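Local coordinates for protein ParB-C (Sulfolobus sp. NOB8H2, PDB 4RS7) that probably binds DNA through a histone-like fold as the C-terminal domain of ParB, part of the segregation machinery of an archaeal plasmid, at residues 1-4 with 5-9; 22-25 with 26-30; 46-49 with 50-54. One frame throughout, in Å; residues are numbered along the deposited sequence.

All three contacts are local, made between residues a helical turn or so apart. Contact 1 is a surface contact on helix 2-9, whereas contacts 2 and 3 are partly buried and touch the second subunit. The latter two share helix 24-50: contact 2 starts it with a capping box, and contact 3 ends it where the chain turns into helix 52-58, their centres about 36 Å apart. Contacts 1 and 2 touch through L3, L6 and Y7 against E24 and A27; contact 3 lies on the other side of the chain's centre. Carbonyls under flat side chains mark contact 1, side-chain caps contact 2, and indole packing with water bridges contact 3.

Contact 1 of 3, residues 1-4 with 5-9; sequences ADLE and SLYRA
Y7 lays its ring over the carbonyl of L3, one turn earlier in helix 2-9. L3 O stands 3.0 Å above the ring plane, displaced toward the rim near CG and CD1, and also accepts the backbone bond from Y7 N at 2.9 Å. Farther out along the ring, L3 CB lies 4.0 Å from Y7 CE1, and the two side chains run side by side in the same direction. With CG opposite the carbonyl carbon (chi1 -66°), the ring folds back along the helix onto L3. A serine in place of Y7 would probably leave L3 O and L3 CB without the ring that covers them.

One residue further along, the theme repeats with a charged group: R8 bends at chi3 (-63°) and brings its guanidinium over E4 O, which lies 3.6 Å above the centre of that plane. NH1 meets E4 CG at 3.6 Å, but the carboxylate stays apart, with E4 OE2 4.9 Å from R8 NH1, too far for a salt bridge.

Behind these pairs stands the first turn of the helix, where S5 N donates to A1 O at 3.2 Å and L6 N to D2 O. The apolar side faces helix 24-50, with L3 on E24, L6 on W34 and Y7 on A27, while Y7 also rests on K14 and V17 of helix 11-18.

Contact 2 of 3, residues 22-25 with 26-30; sequences LTEK and DAEKV
T23 and D26 form a capping box at the start of helix 24-50, each side chain accepting from the other's backbone NH. D26 N donates to T23 OG1 at 2.9 Å with an N-H...O angle of 160°. In return T23 N reaches D26 OD2 at 3.0 Å, meeting it on the anti side and 32° out of the carboxylate plane. T23 holds OG1 between its backbone N and carbonyl carbon (chi1 77°), which turns the hydroxyl back toward the first turn. This is the compact side: the L22 side chain crosses that of buried D26 at about a right angle, its CD2 3.7 Å from D26 OD2, and L22 also packs on I59 of the second subunit, whose R58 makes a long, weak ion pair with D26 OD2.

The exposed side is looser and mostly charged. E24 OE2 and E28 OE2 come within 4.4 Å, a like-charge approach that is probably mildly unfavourable. K25 NZ remains 5.9 Å from E28 OE1, so opposite charges are near without touching. E28 N donates to E24 O, and the E28 side chain, extended beyond CG, lies along the preceding turn with its CG 3.2 Å from E24 O.

Contact 3 of 3, residues 46-49 with 50-54; sequences LLWY and NTVDL
W48 presents one face of its indole to D53, at the break between helix 24-50 and helix 52-58 of this histone-like fold. D53 CB makes a CH-pi contact 3.8 Å from the centroid of the five-membered ring, and D53 N also lies over this face. At the indole edge, in the ring plane, a water accepts from W48 NE1 and donates to D53 OD1, joining the two side chains. V52 comes obliquely to the six-membered ring, its CG1 3.4 Å from W48 CZ3. The Y49 ring receives D53 OD2 at its edge, in plane, 3.6 Å from CD2, with the ring and carboxylate planes 75° apart.

Chi1 of D53 (-167°) places CG trans to the backbone N, which sends the carboxylate back between the two aromatic side chains. A second water donates to both D53 OD2 and Y49 O. The buried carboxylate has further partners in K57 and R66 through salt bridges, consistent with its being kept ionised. W48 packs edge-to-face with F70 of helix 63-74, whereas Y49 turns to the second subunit, bonding through OH to F81 O and making a cation-pi contact with R83 there.

Beneath the rings, side chains and backbone share carbonyls near the end of helix 24-50. W48 O accepts from T51 N and D53 N, which approach from opposite faces of its plane. T51 OG1 donates to L47 O from above the carbonyl plane, while T51 CG2 packs 3.7 Å from L47 CD1. L46 O is gripped twice by N50: its backbone N comes from one face, and ND2 from the other at 2.7 Å in a nearly straight bond (174°).

Contact 1 of 3, residues 1-4 with 5-9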
loop_
_atom_site.group_PDB
_atom_site.type_symbol
_atom_site.label_atom_id
_atom_site.label_comp_id
_atom_site.label_asym_id
_atom_site.label_seq_id
_atom_site.Cartn_x
_atom_site.Cartn_y
_atom_site.Cartn_z
ATOM N N ALA A 1 -24.024 -5.525 -9.648
ATOM C CA ALA A 1 -23.612 -4.165 -9.316
ATOM C C ALA A 1 -22.093 -4.012 -9.370
ATOM O O ALA A 1 -21.554 -2.945 -9.073
ATOM C CB ALA A 1 -24.138 -3.774 -7.940
ATOM N N ASP A 2 -21.410 -5.083 -9.757
ATOM C CA ASP A 2 -19.956 -5.076 -9.818
ATOM C C ASP A 2 -19.419 -3.983 -10.735
ATOM O O ASP A 2 -18.820 -3.018 -10.266
ATOM C CB ASP A 2 -19.420 -6.442 -10.256
ATOM C CG ASP A 2 -19.626 -7.514 -9.203
ATOM O OD1 ASP A 2 -19.830 -7.156 -8.023
ATOM O OD2 ASP A 2 -19.580 -8.713 -9.553
ATOM N N LEU A 3 -19.636 -4.137 -12.039
ATOM C CA LEU A 3 -19.042 -3.230 -13.017
ATOM C C LEU A 3 -19.399 -1.772 -12.754
ATOM O O LEU A 3 -18.601 -0.874 -13.018
ATOM C CB LEU A 3 -19.424 -3.631 -14.444
ATOM C CG LEU A 3 -18.895 -4.996 -14.884
ATOM C CD1 LEU A 3 -19.184 -5.231 -16.354
ATOM C CD2 LEU A 3 -17.400 -5.094 -14.613
ATOM N N GLU A 4 -20.593 -1.532 -12.229
ATOM C CA GLU A 4 -20.996 -0.168 -11.934
ATOM C C GLU A 4 -20.137 0.425 -10.820
ATOM O O GLU A 4 -19.774 1.599 -10.867
ATOM C CB GLU A 4 -22.476 -0.093 -11.572
ATOM C CG GLU A 4 -23.157 1.135 -12.145
ATOM C CD GLU A 4 -22.865 1.313 -13.628
ATOM O OE1 GLU A 4 -22.960 0.318 -14.379
ATOM O OE2 GLU A 4 -22.527 2.444 -14.041
ATOM N N SER A 5 -19.818 -0.388 -9.818
ATOM C CA SER A 5 -18.959 0.062 -8.728
ATOM C C SER A 5 -17.563 0.352 -9.264
ATOM O O SER A 5 -16.970 1.382 -8.953
ATOM C CB SER A 5 -18.892 -0.987 -7.619
ATOM O OG SER A 5 -20.135 -1.104 -6.953
ATOM N N LEU A 6 -17.056 -0.563 -10.083
ATOM C CA LEU A 6 -15.739 -0.407 -10.689
ATOM C C LEU A 6 -15.648 0.882 -11.504
ATOM O O LEU A 6 -14.680 1.635 -11.385
ATOM C CB LEU A 6 -15.418 -1.609 -11.577
ATOM C CG LEU A 6 -14.097 -1.514 -12.344
ATOM C CD1 LEU A 6 -12.917 -1.587 -11.379
ATOM C CD2 LEU A 6 -14.001 -2.605 -13.398
ATOM N N TYR A 7 -16.661 1.136 -12.326
ATOM C CA TYR A 7 -16.664 2.315 -13.190
ATOM C C TYR A 7 -16.672 3.617 -12.397
ATOM O O TYR A 7 -16.037 4.594 -12.794
ATOM C CB TYR A 7 -17.844 2.271 -14.158
ATOM C CG TYR A 7 -17.760 1.147 -15.166
ATOM C CD1 TYR A 7 -18.907 0.623 -15.746
ATOM C CD2 TYR A 7 -16.532 0.612 -15.538
ATOM C CE1 TYR A 7 -18.835 -0.404 -16.668
ATOM C CE2 TYR A 7 -16.450 -0.415 -16.460
ATOM C CZ TYR A 7 -17.607 -0.919 -17.020
ATOM O OH TYR A 7 -17.538 -1.940 -17.939
ATOM N N ARG A 8 -17.397 3.639 -11.282
ATOM C CA ARG A 8 -17.405 4.822 -10.428
ATOM C C ARG A 8 -16.032 5.057 -9.811
ATOM O O ARG A 8 -15.575 6.198 -9.702
ATOM C CB ARG A 8 -18.473 4.713 -9.334
ATOM C CG ARG A 8 -19.884 5.047 -9.810
ATOM C CD ARG A 8 -20.863 5.123 -8.644
ATOM N NE ARG A 8 -20.992 3.840 -7.961
ATOM C CZ ARG A 8 -21.921 2.931 -8.243
ATOM N NH1 ARG A 8 -22.813 3.163 -9.199
ATOM N NH2 ARG A 8 -21.961 1.791 -7.568
ATOM N N ALA A 9 -15.374 3.972 -9.413
ATOM C CA ALA A 9 -14.065 4.065 -8.777
ATOM C C ALA A 9 -12.950 4.306 -9.792
ATOM O O ALA A 9 -11.945 4.935 -9.473
ATOM C CB ALA A 9 -13.779 2.813 -7.962
#

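Contact 2 of 3, residues 22-25 with 26-30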
loop_
_atom_site.group_PDB
_atom_site.type_symbol
_atom_site.label_atom_id
_atom_site.label_comp_id
_atom_site.label_asym_id
_atom_site.label_seq_id
_atom_site.Cartn_x
_atom_site.Cartn_y
_atom_site.Cartn_z
ATOM N N LEU A 22 -11.569 -1.956 -24.325
ATOM C CA LEU A 22 -11.650 -3.035 -23.350
ATOM C C LEU A 22 -13.022 -3.681 -23.407
ATOM O O LEU A 22 -14.040 -2.990 -23.410
ATOM C CB LEU A 22 -11.369 -2.517 -21.935
ATOM C CG LEU A 22 -9.905 -2.282 -21.565
ATOM C CD1 LEU A 22 -9.783 -1.674 -20.171
ATOM C CD2 LEU A 22 -9.120 -3.583 -21.659
ATOM N N THR A 23 -13.050 -5.007 -23.457
ATOM C CA THR A 23 -14.314 -5.727 -23.480
ATOM C C THR A 23 -14.906 -5.776 -22.079
ATOM O O THR A 23 -14.213 -5.521 -21.088
ATOM C CB THR A 23 -14.141 -7.165 -24.002
ATOM O OG1 THR A 23 -13.580 -7.986 -22.970
ATOM C CG2 THR A 23 -13.230 -7.186 -25.226
ATOM N N GLU A 24 -16.187 -6.110 -21.998
ATOM C CA GLU A 24 -16.865 -6.209 -20.716
ATOM C C GLU A 24 -16.258 -7.319 -19.860
ATOM O O GLU A 24 -16.104 -7.160 -18.651
ATOM C CB GLU A 24 -18.367 -6.426 -20.915
ATOM C CG GLU A 24 -19.181 -6.393 -19.632
ATOM C CD GLU A 24 -20.676 -6.368 -19.894
ATOM O OE1 GLU A 24 -21.163 -5.362 -20.452
ATOM O OE2 GLU A 24 -21.362 -7.354 -19.545
ATOM N N LYS A 25 -15.905 -8.439 -20.487
ATOM C CA LYS A 25 -15.220 -9.513 -19.773
ATOM C C LYS A 25 -13.878 -9.016 -19.255
ATOM O O LYS A 25 -13.463 -9.365 -18.151
ATOM C CB LYS A 25 -15.017 -10.741 -20.662
ATOM C CG LYS A 25 -16.040 -11.844 -20.444
ATOM C CD LYS A 25 -15.418 -13.218 -20.658
ATOM C CE LYS A 25 -14.311 -13.483 -19.644
ATOM N NZ LYS A 25 -13.664 -14.814 -19.832
ATOM N N ASP A 26 -13.199 -8.208 -20.064
ATOM C CA ASP A 26 -11.971 -7.554 -19.630
ATOM C C ASP A 26 -12.223 -6.777 -18.342
ATOM O O ASP A 26 -11.472 -6.899 -17.377
ATOM C CB ASP A 26 -11.453 -6.591 -20.705
ATOM C CG ASP A 26 -10.776 -7.304 -21.862
ATOM O OD1 ASP A 26 -10.322 -8.452 -21.678
ATOM O OD2 ASP A 26 -10.685 -6.701 -22.956
ATOM N N ALA A 27 -13.283 -5.972 -18.340
ATOM C CA ALA A 27 -13.625 -5.152 -17.182
ATOM C C ALA A 27 -13.944 -6.011 -15.960
ATOM O O ALA A 27 -13.688 -5.604 -14.823
ATOM C CB ALA A 27 -14.795 -4.229 -17.508
ATOM N N GLU A 28 -14.505 -7.193 -16.202
ATOM C CA GLU A 28 -14.833 -8.133 -15.132
ATOM C C GLU A 28 -13.573 -8.620 -14.426
ATOM O O GLU A 28 -13.560 -8.793 -13.206
ATOM C CB GLU A 28 -15.625 -9.327 -15.679
ATOM C CG GLU A 28 -17.009 -8.965 -16.196
ATOM C CD GLU A 28 -17.798 -10.169 -16.681
ATOM O OE1 GLU A 28 -17.219 -11.272 -16.778
ATOM O OE2 GLU A 28 -19.003 -10.009 -16.962
ATOM N N LYS A 29 -12.521 -8.845 -15.204
ATOM C CA LYS A 29 -11.223 -9.227 -14.660
ATOM C C LYS A 29 -10.651 -8.094 -13.815
ATOM O O LYS A 29 -10.145 -8.320 -12.718
ATOM C CB LYS A 29 -10.252 -9.565 -15.791
ATOM C CG LYS A 29 -10.626 -10.800 -16.598
ATOM C CD LYS A 29 -9.891 -10.817 -17.933
ATOM C CE LYS A 29 -9.949 -12.184 -18.592
ATOM N NZ LYS A 29 -9.093 -13.174 -17.879
ATOM N N VAL A 30 -10.735 -6.874 -14.340
ATOM C CA VAL A 30 -10.239 -5.689 -13.644
ATOM C C VAL A 30 -10.945 -5.505 -12.303
ATOM O O VAL A 30 -10.315 -5.158 -11.305
ATOM C CB VAL A 30 -10.420 -4.424 -14.505
ATOM C CG1 VAL A 30 -10.027 -3.175 -13.728
ATOM C CG2 VAL A 30 -9.613 -4.539 -15.795
#

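Contact 3 of 3, residues 46-49 with 50-54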
loop_
_atom_site.group_PDB
_atom_site.type_symbol
_atom_site.label_atom_id
_atom_site.label_comp_id
_atom_site.label_asym_id
_atom_site.label_seq_id
_atom_site.Cartn_x
_atom_site.Cartn_y
_atom_site.Cartn_z
ATOM N N LEU A 46 -3.179 -4.455 9.208
ATOM C CA LEU A 46 -3.258 -5.506 10.220
ATOM C C LEU A 46 -1.917 -5.747 10.927
ATOM O O LEU A 46 -1.874 -5.900 12.150
ATOM C CB LEU A 46 -3.802 -6.809 9.618
ATOM C CG LEU A 46 -5.309 -6.856 9.354
ATOM C CD1 LEU A 46 -5.670 -7.982 8.385
ATOM C CD2 LEU A 46 -6.085 -7.000 10.663
ATOM N N LEU A 47 -0.829 -5.790 10.162
ATOM C CA LEU A 47 0.496 -5.945 10.755
ATOM C C LEU A 47 0.784 -4.785 11.701
ATOM O O LEU A 47 1.260 -4.991 12.813
ATOM C CB LEU A 47 1.582 -6.040 9.681
ATOM C CG LEU A 47 3.024 -6.154 10.198
ATOM C CD1 LEU A 47 3.166 -7.337 11.139
ATOM C CD2 LEU A 47 4.011 -6.264 9.047
ATOM N N TRP A 48 0.487 -3.565 11.258
ATOM C CA TRP A 48 0.669 -2.388 12.107
ATOM C C TRP A 48 -0.048 -2.550 13.447
ATOM O O TRP A 48 0.573 -2.450 14.502
ATOM C CB TRP A 48 0.169 -1.125 11.406
ATOM C CG TRP A 48 0.225 0.096 12.274
ATOM C CD1 TRP A 48 -0.826 0.716 12.889
ATOM C CD2 TRP A 48 1.396 0.841 12.631
ATOM N NE1 TRP A 48 -0.381 1.807 13.603
ATOM C CE2 TRP A 48 0.979 1.906 13.459
ATOM C CE3 TRP A 48 2.756 0.714 12.327
ATOM C CZ2 TRP A 48 1.874 2.838 13.986
ATOM C CZ3 TRP A 48 3.648 1.644 12.856
ATOM C CH2 TRP A 48 3.202 2.688 13.676
ATOM N N TYR A 49 -1.350 -2.806 13.397
ATOM C CA TYR A 49 -2.159 -2.908 14.615
ATOM C C TYR A 49 -1.673 -4.002 15.565
ATOM O O TYR A 49 -1.866 -3.911 16.777
ATOM C CB TYR A 49 -3.632 -3.148 14.267
ATOM C CG TYR A 49 -4.350 -1.943 13.692
ATOM C CD1 TYR A 49 -5.088 -2.049 12.524
ATOM C CD2 TYR A 49 -4.296 -0.708 14.323
ATOM C CE1 TYR A 49 -5.748 -0.954 11.995
ATOM C CE2 TYR A 49 -4.955 0.392 13.803
ATOM C CZ TYR A 49 -5.678 0.261 12.639
ATOM O OH TYR A 49 -6.338 1.349 12.113
ATOM N N ASN A 50 -1.050 -5.037 15.015
ATOM C CA ASN A 50 -0.601 -6.172 15.819
ATOM C C ASN A 50 0.850 -6.106 16.277
ATOM O O ASN A 50 1.332 -7.019 16.945
ATOM C CB ASN A 50 -0.838 -7.486 15.069
ATOM C CG ASN A 50 -2.291 -7.887 15.058
ATOM O OD1 ASN A 50 -2.768 -8.541 15.983
ATOM N ND2 ASN A 50 -3.012 -7.488 14.013
ATOM N N THR A 51 1.553 -5.041 15.912
ATOM C CA THR A 51 2.960 -4.930 16.275
ATOM C C THR A 51 3.302 -3.538 16.794
ATOM O O THR A 51 3.139 -3.257 17.979
ATOM C CB THR A 51 3.902 -5.312 15.103
ATOM O OG1 THR A 51 3.622 -4.494 13.961
ATOM C CG2 THR A 51 3.731 -6.783 14.730
ATOM N N VAL A 52 3.768 -2.669 15.905
ATOM C CA VAL A 52 4.228 -1.349 16.323
ATOM C C VAL A 52 3.143 -0.517 17.010
ATOM O O VAL A 52 3.442 0.253 17.923
ATOM C CB VAL A 52 4.839 -0.556 15.156
ATOM C CG1 VAL A 52 5.355 0.793 15.649
ATOM C CG2 VAL A 52 5.960 -1.352 14.518
ATOM N N ASP A 53 1.889 -0.665 16.590
ATOM C CA ASP A 53 0.823 0.107 17.224
ATOM C C ASP A 53 0.707 -0.247 18.706
ATOM O O ASP A 53 0.402 0.610 19.532
ATOM C CB ASP A 53 -0.523 -0.101 16.531
ATOM C CG ASP A 53 -1.564 0.922 16.966
ATOM O OD1 ASP A 53 -1.256 2.131 16.950
ATOM O OD2 ASP A 53 -2.690 0.520 17.324
ATOM N N LEU A 54 0.949 -1.510 19.039
ATOM C CA LEU A 54 0.845 -1.950 20.425
ATOM C C LEU A 54 1.976 -1.345 21.242
ATOM O O LEU A 54 1.764 -0.836 22.343
ATOM C CB LEU A 54 0.884 -3.475 20.518
ATOM C CG LEU A 54 -0.248 -4.228 19.816
ATOM C CD1 LEU A 54 -0.021 -5.732 19.914
ATOM C CD2 LEU A 54 -1.600 -3.843 20.393
HETATM O O HOH W 1 -2.236 3.493 14.768
HETATM O O HOH W 2 -3.530 -1.983 17.949
#